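Betaine aldehyde dehydrogenase (Staphylococcus aureus subsp. aureus COL, PDB 4QTO) catalyses the NAD-dependent oxidation of betaine aldehyde to glycine betaine, an osmoprotectant. Local coordinates at residues Arg50-Pro55 / Ile208-Thr213; Ala102-Ile107 / Val139-Ala144; Lys124-Ser129 / Asn344-Asp349; Ala131-Ile136 / Tyr182-Ala187; Ser200-Pro205 / Asn231-Ala236. One frame throughout, in Å; residues are numbered along the deposited sequence.

Contact 1: residues Arg50-Pro55 / Ile208-Thr213; sequences RDIINP and ITPLTT
Ile52 points the end of its side chain, CD1, at the CG-CD edge of the Pro210 ring, and nearly everything that joins strand residues 50-54 to the turn before helix 211-223 gathers round the isoleucine. From its CB the side chain divides. Chi1, measured to CG1, is -57°, which leaves CG2 anti to the backbone N and carries that methyl to the carbonyl of Ile208, CG2 to O 3.8 Å. The same methyl lies 4.4 Å from CG of Leu211. The other branch starts with CG1, 3.9 Å from CG of Pro210, and ends in CD1, which presses on Pro210 CD at 3.6 Å. A branched aliphatic residue suits this place because its two arms cover a proline ring and a leucine at once. The polar backbone beside it is linked through one water, which accepts from Ile53 N at 3.0 Å and donates to Ile208 O at 2.7 Å. At the edge, Arg50 passes its NH1 4.4 Å from Ile208 CG2. The packing here is loose; the guanidinium has its salt bridge, through NE, with Glu66. Strand 49-54 pairs with strand 59-65, whose Ile61 and Phe62 also touch Leu211. The arrangement is that of a beta hairpin packed over the loop between strand 200-204 and helix 211-223, part of a beta-alpha-beta unit in the Rossmann-type nucleotide-binding domain of aldehyde dehydrogenases.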
# COMPACT_ATOMS: atom_id res chain seq x y z
N ARG A 50 5.31 -44.12 17.67
CA ARG A 50 6.10 -43.38 18.62
C ARG A 50 5.27 -43.07 19.85
O ARG A 50 4.11 -42.68 19.74
CB ARG A 50 6.57 -42.06 17.98
CG ARG A 50 7.22 -41.11 18.97
CD ARG A 50 7.58 -39.80 18.28
NE ARG A 50 8.66 -40.01 17.31
CZ ARG A 50 9.93 -39.89 17.56
NH1 ARG A 50 10.32 -39.48 18.77
NH2 ARG A 50 10.81 -40.12 16.60
N ASP A 51 5.86 -43.31 21.02
CA ASP A 51 5.22 -42.99 22.29
C ASP A 51 5.56 -41.53 22.66
O ASP A 51 6.73 -41.10 22.59
CB ASP A 51 5.72 -43.91 23.40
CG ASP A 51 5.20 -45.32 23.28
OD1 ASP A 51 4.31 -45.62 22.47
OD2 ASP A 51 5.70 -46.17 24.03
N ILE A 52 4.51 -40.78 22.98
CA ILE A 52 4.55 -39.37 23.34
C ILE A 52 4.54 -39.33 24.87
O ILE A 52 3.78 -40.04 25.52
CB ILE A 52 3.32 -38.64 22.75
CG1 ILE A 52 3.30 -38.82 21.23
CG2 ILE A 52 3.32 -37.15 23.12
CD1 ILE A 52 4.59 -38.45 20.53
N ILE A 53 5.37 -38.45 25.42
CA ILE A 53 5.58 -38.34 26.85
C ILE A 53 5.10 -37.01 27.42
O ILE A 53 5.08 -35.99 26.72
CB ILE A 53 7.11 -38.44 27.07
CG1 ILE A 53 7.65 -39.74 26.44
CG2 ILE A 53 7.48 -38.35 28.53
CD1 ILE A 53 9.17 -39.77 26.31
N ASN A 54 4.71 -37.04 28.69
CA ASN A 54 4.36 -35.83 29.45
C ASN A 54 5.67 -35.46 30.20
O ASN A 54 6.13 -36.23 31.04
CB ASN A 54 3.27 -36.14 30.46
CG ASN A 54 2.97 -34.96 31.39
OD1 ASN A 54 3.65 -33.92 31.38
ND2 ASN A 54 1.97 -35.14 32.24
N PRO A 55 6.28 -34.30 29.93
CA PRO A 55 7.55 -33.97 30.60
C PRO A 55 7.46 -33.78 32.13
O PRO A 55 8.48 -33.78 32.82
CB PRO A 55 7.99 -32.68 29.93
CG PRO A 55 6.71 -32.07 29.46
CD PRO A 55 5.82 -33.22 29.05
N ILE A 208 8.10 -35.01 19.04
CA ILE A 208 7.80 -35.20 20.44
C ILE A 208 6.53 -34.52 20.97
O ILE A 208 6.09 -34.82 22.07
CB ILE A 208 8.99 -34.82 21.36
CG1 ILE A 208 9.47 -33.40 21.11
CG2 ILE A 208 10.16 -35.78 21.14
CD1 ILE A 208 10.48 -32.93 22.16
N THR A 209 5.94 -33.63 20.16
CA THR A 209 4.72 -32.87 20.57
C THR A 209 3.69 -32.75 19.44
O THR A 209 3.45 -31.67 18.91
CB THR A 209 5.11 -31.44 20.98
OG1 THR A 209 5.78 -30.79 19.88
CG2 THR A 209 6.00 -31.44 22.22
N PRO A 210 3.04 -33.86 19.06
CA PRO A 210 2.09 -33.80 17.95
C PRO A 210 0.62 -33.61 18.35
O PRO A 210 -0.22 -33.47 17.46
CB PRO A 210 2.21 -35.21 17.38
CG PRO A 210 2.41 -36.05 18.59
CD PRO A 210 3.32 -35.25 19.49
N LEU A 211 0.31 -33.57 19.64
CA LEU A 211 -1.10 -33.70 20.06
C LEU A 211 -2.06 -32.60 19.59
O LEU A 211 -3.09 -32.91 18.97
CB LEU A 211 -1.22 -33.89 21.56
CG LEU A 211 -0.42 -35.06 22.11
CD1 LEU A 211 -0.63 -35.15 23.62
CD2 LEU A 211 -0.76 -36.37 21.46
N THR A 212 -1.74 -31.35 19.87
CA THR A 212 -2.65 -30.29 19.44
C THR A 212 -2.67 -30.13 17.91
O THR A 212 -3.66 -29.63 17.36
CB THR A 212 -2.32 -28.95 20.11
OG1 THR A 212 -0.94 -28.65 19.86
CG2 THR A 212 -2.65 -28.97 21.58
N THR A 213 -1.60 -30.53 17.22
CA THR A 213 -1.56 -30.44 15.76
C THR A 213 -2.53 -31.48 15.13
O THR A 213 -3.26 -31.21 14.18
CB THR A 213 -0.13 -30.51 15.21
OG1 THR A 213 0.67 -29.48 15.84
CG2 THR A 213 -0.11 -30.32 13.71
O HOH W 1 7.06 -36.84 23.59

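Contact 2: residues Ala102-Ile107 / Val139-Ala144; sequences AIADKI and VFMYFA
Ile103 sets its CG2 methyl over the middle of one face of the Phe140 ring, 3.7 Å from the centroid and only 9° off the ring normal, a well-formed CH-pi contact. Chi1, taken to CG1, is -59°; CG2 is therefore anti to the backbone N and lies over the ring. Ala104 makes the tightest spot: its CB meets Phe140 CB at 3.6 Å. Such a small residue lets the axes of the two short segments come within 8.2 Å. Ile107 adds CG1 beside Phe140 CD2 at 4.1 Å, its side chain crossing that of the phenylalanine at about a right angle. The flank formed by Met141 and Asp105, both partly exposed, is less settled. There the bent chain of Met141 is modelled in two positions, and one of them lays CE 3.7 Å from Ala104 CB and close to the carboxylate of Asp105, contacts that are provisional. That carboxylate finds its strong partner elsewhere, in a salt bridge to Arg101 of the second subunit. Buried and apolar on one side and reaching a neighbouring subunit on the other, this is an antiparallel helix pair, 164° between directions, formed by helices 93-109 and 126-146 over helix 183-197.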
# COMPACT_ATOMS: atom_id res chain seq x y z
N ALA A 102 -13.91 -19.95 10.11
CA ALA A 102 -14.51 -21.14 10.72
C ALA A 102 -13.50 -21.91 11.57
O ALA A 102 -13.86 -22.40 12.65
CB ALA A 102 -15.14 -22.02 9.66
N ILE A 103 -12.25 -22.00 11.12
CA ILE A 103 -11.21 -22.62 11.93
C ILE A 103 -11.03 -21.77 13.19
O ILE A 103 -10.97 -22.32 14.31
CB ILE A 103 -9.85 -22.74 11.21
CG1 ILE A 103 -9.99 -23.59 9.94
CG2 ILE A 103 -8.81 -23.32 12.16
CD1 ILE A 103 -8.75 -23.54 9.06
N ALA A 104 -10.92 -20.46 13.05
CA ALA A 104 -10.77 -19.60 14.23
C ALA A 104 -11.86 -19.87 15.28
O ALA A 104 -11.58 -19.99 16.48
CB ALA A 104 -10.79 -18.14 13.84
N ASP A 105 -13.10 -19.95 14.83
CA ASP A 105 -14.22 -20.17 15.74
C ASP A 105 -14.12 -21.55 16.45
O ASP A 105 -14.45 -21.66 17.62
CB ASP A 105 -15.51 -20.00 15.00
CG ASP A 105 -15.77 -18.54 14.61
OD1 ASP A 105 -15.21 -17.61 15.21
OD2 ASP A 105 -16.60 -18.35 13.72
N LYS A 106 -13.63 -22.56 15.75
CA LYS A 106 -13.41 -23.88 16.38
C LYS A 106 -12.33 -23.83 17.46
O LYS A 106 -12.46 -24.50 18.48
CB LYS A 106 -13.11 -24.93 15.31
CG LYS A 106 -14.40 -25.30 14.57
CD LYS A 106 -14.14 -26.25 13.45
CE LYS A 106 -15.42 -26.62 12.70
NZ LYS A 106 -16.39 -27.48 13.43
N ILE A 107 -11.29 -23.01 17.25
CA ILE A 107 -10.25 -22.89 18.28
C ILE A 107 -10.86 -22.31 19.56
O ILE A 107 -10.63 -22.86 20.64
CB ILE A 107 -9.09 -21.98 17.81
CG1 ILE A 107 -8.42 -22.56 16.56
CG2 ILE A 107 -8.12 -21.75 18.94
CD1 ILE A 107 -7.75 -23.88 16.72
N VAL A 139 -4.91 -15.22 15.50
CA VAL A 139 -4.12 -15.41 14.30
C VAL A 139 -5.00 -15.85 13.13
O VAL A 139 -4.99 -15.30 12.03
CB VAL A 139 -3.00 -16.42 14.57
CG1 VAL A 139 -2.33 -16.91 13.26
CG2 VAL A 139 -1.95 -15.83 15.49
N PHE A 140 -5.79 -16.89 13.36
CA PHE A 140 -6.71 -17.34 12.33
C PHE A 140 -7.68 -16.23 11.92
O PHE A 140 -7.95 -16.05 10.74
CB PHE A 140 -7.47 -18.63 12.68
CG PHE A 140 -6.63 -19.90 12.59
CD1 PHE A 140 -6.36 -20.47 11.37
CD2 PHE A 140 -6.19 -20.55 13.72
CE1 PHE A 140 -5.61 -21.63 11.25
CE2 PHE A 140 -5.44 -21.73 13.61
CZ PHE A 140 -5.16 -22.27 12.37
N MET A 141 -8.21 -15.49 12.90
CA MET A 141 -9.19 -14.44 12.57
C MET A 141 -8.55 -13.33 11.76
O MET A 141 -9.18 -12.81 10.83
CB MET A 141 -9.84 -13.86 13.82
CG MET A 141 -11.07 -13.03 13.50
SD MET A 141 -12.42 -14.00 12.80
CE MET A 141 -12.77 -15.01 14.26
N TYR A 142 -7.30 -12.98 12.07
CA TYR A 142 -6.58 -11.95 11.34
C TYR A 142 -6.40 -12.32 9.86
O TYR A 142 -6.76 -11.53 8.98
CB TYR A 142 -5.19 -11.71 11.96
CG TYR A 142 -4.35 -10.72 11.17
CD1 TYR A 142 -4.51 -9.34 11.32
CD2 TYR A 142 -3.40 -11.17 10.23
CE1 TYR A 142 -3.74 -8.44 10.58
CE2 TYR A 142 -2.67 -10.28 9.48
CZ TYR A 142 -2.83 -8.93 9.66
OH TYR A 142 -2.05 -8.05 8.93
N PHE A 143 -5.90 -13.53 9.61
CA PHE A 143 -5.69 -14.00 8.25
C PHE A 143 -7.00 -14.22 7.49
O PHE A 143 -7.05 -13.99 6.29
CB PHE A 143 -4.76 -15.20 8.21
CG PHE A 143 -3.33 -14.82 8.44
CD1 PHE A 143 -2.65 -14.11 7.48
CD2 PHE A 143 -2.68 -15.09 9.64
CE1 PHE A 143 -1.33 -13.69 7.68
CE2 PHE A 143 -1.38 -14.70 9.84
CZ PHE A 143 -0.70 -14.00 8.86
N ALA A 144 -8.06 -14.65 8.20
CA ALA A 144 -9.38 -14.76 7.59
C ALA A 144 -9.80 -13.39 7.04
O ALA A 144 -10.32 -13.29 5.90
CB ALA A 144 -10.40 -15.22 8.60

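Contact 3: residues Lys124-Ser129 / Asn344-Asp349; sequences KTLEES and NGFDAD
Leu126 gives its backbone N-H to the carbonyl of Gly345, N to O 2.9 Å with 157° at the hydrogen, and this one bond ties the first turn of a helix to a distant loop. The donor comes from above the carbonyl plane. Glycine fits here because a CB would run into the carbonyl O of Lys124; without one, its CA can lie 3.8 Å from that of Thr125. Leu126 CB also rests on the Gly345 oxygen at 3.6 Å, while its CD2 makes a loose contact with the Phe346 ring. In the next shell, the loop is shaped by a type I turn from Asn344 to Asp347 and by an Asx turn, in which Asn344 OD1 accepts from Phe346 N at 3.0 Å. On the helix side, Thr125 and Glu128 form a capping box. With chi1 at 69°, Thr125 OG1 sits between N and carbonyl carbon, where it accepts from Glu128 N at 3.2 Å and donates to Glu128 OE1 at 2.7 Å, on the anti lone pair. OE1 also accepts from Thr125 N, above the carboxylate plane, so two donors grip it. Lys124 NZ reaches Ser129 OG and its stronger partner, Asp132. Helix 111-122 lies against Phe346 through Arg116 and Thr119, Trp517 of the third subunit packs on Thr125, and the loop, between helices 323-337 and 358-373, packs on the start of helix 126-146.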
# COMPACT_ATOMS: atom_id res chain seq x y z
N LYS A 124 4.12 -26.63 29.84
CA LYS A 124 3.94 -25.23 30.31
C LYS A 124 2.65 -25.08 31.10
O LYS A 124 1.77 -25.93 31.02
CB LYS A 124 4.05 -24.19 29.20
CG LYS A 124 2.89 -24.12 28.25
CD LYS A 124 3.22 -22.99 27.27
CE LYS A 124 2.00 -22.54 26.55
NZ LYS A 124 1.42 -23.58 25.67
N THR A 125 2.55 -24.00 31.86
CA THR A 125 1.37 -23.81 32.68
C THR A 125 0.08 -23.71 31.89
O THR A 125 0.05 -23.24 30.76
CB THR A 125 1.48 -22.59 33.62
OG1 THR A 125 1.44 -21.38 32.85
CG2 THR A 125 2.69 -22.66 34.51
N LEU A 126 -1.00 -24.14 32.52
CA LEU A 126 -2.30 -24.06 31.90
C LEU A 126 -2.66 -22.60 31.57
O LEU A 126 -3.21 -22.33 30.50
CB LEU A 126 -3.33 -24.76 32.79
CG LEU A 126 -4.71 -24.89 32.18
CD1 LEU A 126 -4.65 -25.74 30.92
CD2 LEU A 126 -5.63 -25.50 33.23
N GLU A 127 -2.32 -21.65 32.45
CA GLU A 127 -2.59 -20.25 32.16
C GLU A 127 -1.84 -19.78 30.90
O GLU A 127 -2.39 -19.04 30.09
CB GLU A 127 -2.29 -19.37 33.38
CG GLU A 127 -3.34 -19.53 34.48
CD GLU A 127 -4.67 -18.92 34.06
OE1 GLU A 127 -4.65 -17.93 33.28
OE2 GLU A 127 -5.73 -19.40 34.50
N GLU A 128 -0.61 -20.25 30.72
CA GLU A 128 0.15 -19.94 29.51
C GLU A 128 -0.56 -20.55 28.30
O GLU A 128 -0.68 -19.92 27.24
CB GLU A 128 1.58 -20.47 29.56
CG GLU A 128 2.48 -19.63 30.43
CD GLU A 128 3.80 -20.33 30.74
OE1 GLU A 128 3.82 -21.12 31.69
OE2 GLU A 128 4.76 -20.20 29.95
N SER A 129 -1.01 -21.78 28.45
CA SER A 129 -1.72 -22.44 27.36
C SER A 129 -3.03 -21.75 26.98
O SER A 129 -3.33 -21.67 25.78
CB SER A 129 -1.94 -23.92 27.63
OG SER A 129 -0.70 -24.63 27.66
N ASN A 344 3.77 -28.83 38.49
CA ASN A 344 2.90 -29.32 37.43
C ASN A 344 2.19 -28.14 36.79
O ASN A 344 1.59 -27.32 37.47
CB ASN A 344 1.87 -30.26 38.08
CG ASN A 344 1.01 -31.03 37.09
OD1 ASN A 344 0.89 -30.69 35.92
ND2 ASN A 344 0.37 -32.08 37.59
N GLY A 345 2.22 -28.07 35.45
CA GLY A 345 1.52 -27.01 34.74
C GLY A 345 0.01 -26.97 34.99
O GLY A 345 -0.62 -25.93 34.80
N PHE A 346 -0.58 -28.09 35.40
CA PHE A 346 -2.02 -28.10 35.72
C PHE A 346 -2.34 -27.50 37.07
O PHE A 346 -3.51 -27.23 37.35
CB PHE A 346 -2.58 -29.50 35.62
CG PHE A 346 -2.69 -30.00 34.21
CD1 PHE A 346 -3.72 -29.55 33.40
CD2 PHE A 346 -1.80 -30.95 33.70
CE1 PHE A 346 -3.86 -30.03 32.10
CE2 PHE A 346 -1.94 -31.42 32.40
CZ PHE A 346 -2.96 -30.95 31.61
N ASP A 347 -1.34 -27.34 37.94
CA ASP A 347 -1.57 -26.79 39.29
C ASP A 347 -1.51 -25.26 39.24
O ASP A 347 -0.55 -24.68 38.72
CB ASP A 347 -0.55 -27.37 40.29
CG ASP A 347 -0.78 -28.88 40.57
OD1 ASP A 347 -1.91 -29.38 40.36
OD2 ASP A 347 0.16 -29.56 41.05
N ALA A 348 -2.52 -24.61 39.80
CA ALA A 348 -2.64 -23.15 39.74
C ALA A 348 -1.49 -22.36 40.33
O ALA A 348 -1.22 -21.25 39.86
CB ALA A 348 -3.96 -22.71 40.39
N ASP A 349 -0.81 -22.91 41.33
CA ASP A 349 0.31 -22.21 41.96
C ASP A 349 1.62 -22.26 41.17
O ASP A 349 2.53 -21.48 41.43
CB ASP A 349 0.59 -22.80 43.34
CG ASP A 349 -0.47 -22.46 44.37
OD1 ASP A 349 -1.37 -21.64 44.07
OD2 ASP A 349 -0.38 -22.99 45.48

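Contact 4: residues Ala131-Ile136 / Tyr182-Ala187; sequences ADMDDI and YPLLQA
Two nearly parallel helices, 126-146 and 183-197, meet here where Ile136 lodges against Leu184 and Leu185 and Asp132 faces Tyr182; the axes of the short segments are 9.5 Å apart and 15° from parallel. Ile136 does the filling. Its CD1 tip lies 3.7 Å from Leu184 CG, while CG1 runs beside Leu185 CD1 at 3.8 Å. Leu184, whose CG is opposite the backbone N (chi1 -171°), also sends CD2 to the sulfur of Met133, SD to CD2 3.9 Å. The flexible methionine chain bends to deliver that sulfur from an otherwise averted position. One turn before Ile136, Asp132 puts OD2 at the edge of the Tyr182 ring, in its plane, 3.4 Å from CD1, with carboxylate and ring planes 56° apart. The ring's other neighbours include His308, stacked edge-to-face, and a bound triethylene glycol, probably from the crystallisation liquor. A water joins the polar parts, donating to Asp132 OD2 at 2.9 Å and accepting from Leu185 N at 3.0 Å. That amide belongs to the first turn of its helix, where amides lack an intrahelical acceptor; nearby, Leu184 N is taken by Glu118. OD2 also has a salt bridge to Lys124. A buried carboxylate with a lysine, a water and the amino end of a helix close by would probably be stabilised as the anion, which makes aspartate suitable amid so many apolar side chains.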
# COMPACT_ATOMS: atom_id res chain seq x y z
N ALA A 131 -3.59 -18.55 27.25
CA ALA A 131 -3.13 -17.35 26.49
C ALA A 131 -2.79 -17.71 25.05
O ALA A 131 -3.14 -16.96 24.11
CB ALA A 131 -1.94 -16.70 27.20
N ASP A 132 -2.10 -18.83 24.83
CA ASP A 132 -1.79 -19.30 23.49
C ASP A 132 -3.05 -19.51 22.71
O ASP A 132 -3.14 -19.12 21.53
CB ASP A 132 -1.11 -20.70 23.45
CG ASP A 132 0.35 -20.71 23.70
OD1 ASP A 132 0.99 -19.67 24.01
OD2 ASP A 132 0.87 -21.89 23.59
N MET A 133 -4.07 -20.13 23.31
CA MET A 133 -5.29 -20.43 22.55
C MET A 133 -6.03 -19.16 22.15
O MET A 133 -6.62 -19.10 21.07
CB MET A 133 -6.24 -21.40 23.29
CG MET A 133 -5.57 -22.74 23.58
SD MET A 133 -4.86 -23.53 22.13
CE MET A 133 -3.43 -24.34 22.80
N ASP A 134 -5.98 -18.15 23.00
CA ASP A 134 -6.59 -16.86 22.67
C ASP A 134 -5.82 -16.26 21.50
O ASP A 134 -6.42 -15.70 20.56
CB ASP A 134 -6.59 -15.93 23.88
CG ASP A 134 -7.55 -16.37 24.96
OD1 ASP A 134 -8.49 -17.12 24.67
OD2 ASP A 134 -7.34 -15.96 26.13
N ASP A 135 -4.51 -16.35 21.54
CA ASP A 135 -3.72 -15.83 20.46
C ASP A 135 -3.96 -16.58 19.13
O ASP A 135 -4.04 -15.98 18.05
CB ASP A 135 -2.27 -15.89 20.87
CG ASP A 135 -1.46 -14.95 20.11
OD1 ASP A 135 -1.98 -13.83 19.82
OD2 ASP A 135 -0.30 -15.30 19.86
N ILE A 136 -4.05 -17.90 19.20
CA ILE A 136 -4.29 -18.73 18.03
C ILE A 136 -5.62 -18.37 17.36
O ILE A 136 -5.70 -18.24 16.15
CB ILE A 136 -4.20 -20.22 18.38
CG1 ILE A 136 -2.74 -20.54 18.74
CG2 ILE A 136 -4.68 -21.09 17.24
CD1 ILE A 136 -2.59 -21.78 19.57
N TYR A 182 5.91 -24.32 21.27
CA TYR A 182 4.53 -23.81 21.15
C TYR A 182 3.97 -24.43 19.88
O TYR A 182 3.85 -23.79 18.83
CB TYR A 182 4.54 -22.29 21.03
CG TYR A 182 5.03 -21.58 22.26
CD1 TYR A 182 4.16 -21.24 23.24
CD2 TYR A 182 6.37 -21.26 22.42
CE1 TYR A 182 4.59 -20.60 24.40
CE2 TYR A 182 6.81 -20.61 23.56
CZ TYR A 182 5.92 -20.26 24.54
OH TYR A 182 6.33 -19.60 25.67
N PRO A 183 3.63 -25.71 19.95
CA PRO A 183 3.23 -26.43 18.74
C PRO A 183 2.06 -25.86 17.97
O PRO A 183 2.18 -25.62 16.77
CB PRO A 183 2.92 -27.85 19.25
CG PRO A 183 3.65 -27.97 20.51
CD PRO A 183 3.72 -26.60 21.11
N LEU A 184 0.95 -25.65 18.64
CA LEU A 184 -0.20 -25.17 17.92
C LEU A 184 -0.04 -23.71 17.52
O LEU A 184 -0.52 -23.30 16.45
CB LEU A 184 -1.49 -25.42 18.70
CG LEU A 184 -2.75 -25.12 17.92
CD1 LEU A 184 -2.83 -25.89 16.62
CD2 LEU A 184 -3.98 -25.36 18.78
N LEU A 185 0.58 -22.89 18.35
CA LEU A 185 0.76 -21.50 18.02
C LEU A 185 1.58 -21.38 16.74
O LEU A 185 1.19 -20.68 15.79
CB LEU A 185 1.46 -20.75 19.14
CG LEU A 185 1.75 -19.29 18.89
CD1 LEU A 185 0.43 -18.49 18.79
CD2 LEU A 185 2.64 -18.76 20.02
N GLN A 186 2.72 -22.09 16.67
CA GLN A 186 3.57 -21.99 15.49
C GLN A 186 2.88 -22.62 14.28
O GLN A 186 3.06 -22.13 13.17
CB GLN A 186 4.94 -22.62 15.77
CG GLN A 186 5.70 -21.89 16.85
CD GLN A 186 5.92 -20.41 16.56
OE1 GLN A 186 6.58 -20.04 15.58
NE2 GLN A 186 5.43 -19.57 17.45
N ALA A 187 2.08 -23.65 14.49
CA ALA A 187 1.32 -24.25 13.40
C ALA A 187 0.35 -23.20 12.81
O ALA A 187 0.24 -23.06 11.59
CB ALA A 187 0.55 -25.45 13.86
O HOH W 2 1.16 -23.45 21.20

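Contact 5: residues Ser200-Pro205 / Asn231-Ala236; sequences SLVMKP and NLILGA
Asn231 is used to the full. Its ND2 donates to Leu201 O, 3.1 Å away and in the plane of its own amide, at 168°, and also to Gly228 O, while OD1 accepts from Asp38 N; an amide with two N-H groups and an acceptor serves all three. Leu201 O receives in addition a weak, bent bond from Asn231 N. Further along, Met203 N gives to Asn231 O at 2.8 Å, and Met203 O accepts from Ile233 N at 2.9 Å, nearly along the C=O axis. Met203 thus spends both backbone groups on the neighbouring strand, the pattern of parallel pairing. The pair joins strands 200-204 and 230-232, the ends of a beta-alpha-beta crossover through helix 211-223 in the Rossmann-type domain. Side chains close up both faces: Val202 CG1 meets Ile233 CG1 on one, and Pro205 CD meets Leu232 CD1, 3.5 Å apart, on the other. Proline has no N-H to give, so the strand pairing ends there; Ile233 O instead meets a CA-H...O contact from Lys204 CA at 3.3 Å. The lysine chain, bent at chi3 (88°) and chi4, curls back so that NZ donates to Gly235 O at 2.7 Å and to Pro205 O at 2.8 Å. A weak, long ion pair to Glu207 accompanies these bonds. Pro205 O also accepts from a water, which in turn accepts a hydrogen bond from Gly235 N at 2.9 Å. Gly235 itself has a phi of 153°, easy for glycine and for few other residues.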
# COMPACT_ATOMS: atom_id res chain seq x y z
N SER A 200 -1.72 -25.34 -1.11
CA SER A 200 -1.92 -26.66 -0.52
C SER A 200 -0.73 -26.82 0.42
O SER A 200 0.37 -26.36 0.11
CB SER A 200 -1.87 -27.77 -1.56
OG SER A 200 -2.98 -27.70 -2.42
N LEU A 201 -0.92 -27.51 1.54
CA LEU A 201 0.14 -27.65 2.52
C LEU A 201 0.33 -29.05 3.04
O LEU A 201 -0.59 -29.86 3.06
CB LEU A 201 -0.14 -26.70 3.71
CG LEU A 201 -1.41 -26.95 4.56
CD1 LEU A 201 -1.08 -27.91 5.70
CD2 LEU A 201 -1.95 -25.65 5.16
N VAL A 202 1.56 -29.30 3.46
CA VAL A 202 1.94 -30.54 4.15
C VAL A 202 2.67 -30.10 5.40
O VAL A 202 3.75 -29.48 5.32
CB VAL A 202 2.83 -31.47 3.32
CG1 VAL A 202 3.11 -32.77 4.10
CG2 VAL A 202 2.21 -31.81 1.97
N MET A 203 2.11 -30.42 6.57
CA MET A 203 2.70 -30.03 7.84
C MET A 203 3.21 -31.21 8.62
O MET A 203 2.58 -32.28 8.60
CB MET A 203 1.65 -29.31 8.70
CG MET A 203 2.16 -28.98 10.10
SD MET A 203 1.18 -27.76 11.03
CE MET A 203 1.69 -26.28 10.18
N LYS A 204 4.35 -31.03 9.29
CA LYS A 204 4.91 -32.05 10.18
C LYS A 204 5.28 -31.38 11.48
O LYS A 204 6.19 -30.55 11.51
CB LYS A 204 6.15 -32.73 9.60
CG LYS A 204 6.64 -33.90 10.48
CD LYS A 204 8.09 -34.25 10.25
CE LYS A 204 9.00 -33.43 11.14
NZ LYS A 204 8.90 -33.80 12.60
N PRO A 205 4.57 -31.71 12.57
CA PRO A 205 4.92 -31.13 13.88
C PRO A 205 6.13 -31.83 14.46
O PRO A 205 6.58 -32.87 13.94
CB PRO A 205 3.68 -31.39 14.72
CG PRO A 205 3.13 -32.67 14.16
CD PRO A 205 3.41 -32.62 12.68
N ASN A 231 -2.50 -31.68 4.62
CA ASN A 231 -1.95 -32.98 4.92
C ASN A 231 -1.06 -32.86 6.16
O ASN A 231 -0.35 -31.83 6.34
CB ASN A 231 -1.10 -33.54 3.78
CG ASN A 231 -1.81 -33.52 2.43
OD1 ASN A 231 -2.42 -34.51 2.02
ND2 ASN A 231 -1.76 -32.38 1.77
N LEU A 232 -1.09 -33.88 6.99
CA LEU A 232 -0.33 -33.98 8.22
C LEU A 232 0.52 -35.24 8.21
O LEU A 232 -0.01 -36.36 8.12
CB LEU A 232 -1.31 -34.02 9.42
CG LEU A 232 -0.73 -34.31 10.81
CD1 LEU A 232 0.23 -33.23 11.24
CD2 LEU A 232 -1.83 -34.48 11.87
N ILE A 233 1.83 -35.05 8.31
CA ILE A 233 2.78 -36.14 8.44
C ILE A 233 3.26 -36.14 9.88
O ILE A 233 3.48 -35.06 10.46
CB ILE A 233 3.97 -35.92 7.49
CG1 ILE A 233 3.51 -36.06 6.04
CG2 ILE A 233 5.11 -36.89 7.78
CD1 ILE A 233 2.98 -37.40 5.64
N LEU A 234 3.47 -37.32 10.45
CA LEU A 234 3.93 -37.42 11.80
C LEU A 234 5.23 -38.21 11.78
O LEU A 234 5.28 -39.30 11.20
CB LEU A 234 2.93 -38.14 12.69
CG LEU A 234 1.54 -37.49 12.84
CD1 LEU A 234 0.59 -38.39 13.61
CD2 LEU A 234 1.62 -36.14 13.52
N GLY A 235 6.23 -37.70 12.43
CA GLY A 235 7.46 -38.48 12.52
C GLY A 235 8.72 -37.71 12.68
O GLY A 235 8.72 -36.51 12.73
N ALA A 236 9.80 -38.47 12.70
CA ALA A 236 11.16 -37.97 12.85
C ALA A 236 11.62 -37.09 11.72
O ALA A 236 11.51 -37.48 10.54
CB ALA A 236 12.11 -39.15 12.93
O HOH W 3 5.42 -35.49 14.18

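Overall arrangement
The five contacts form one connected cluster around contact 4, which lies about 10 Å from the chain centre and touches all the others; helix 126-146 runs through contacts 3, 4 and 2 in that order. Contacts 1 and 5, with centres about 14 Å apart, share the beta-alpha-beta unit of strand 200-204, helix 211-223 and strand 230-232. Contacts 3 and 5 are farthest apart, about 28 Å between centres. Along the chain, contacts 2 and 4 are nested in the loop closed by contact 1, while contact 3 crosses it and spans the most sequence. The N-terminal hairpin, helical layer, Rossmann-type sheet and the loop between helices 323-337 and 358-373 are thus knit together, the last through contact 3.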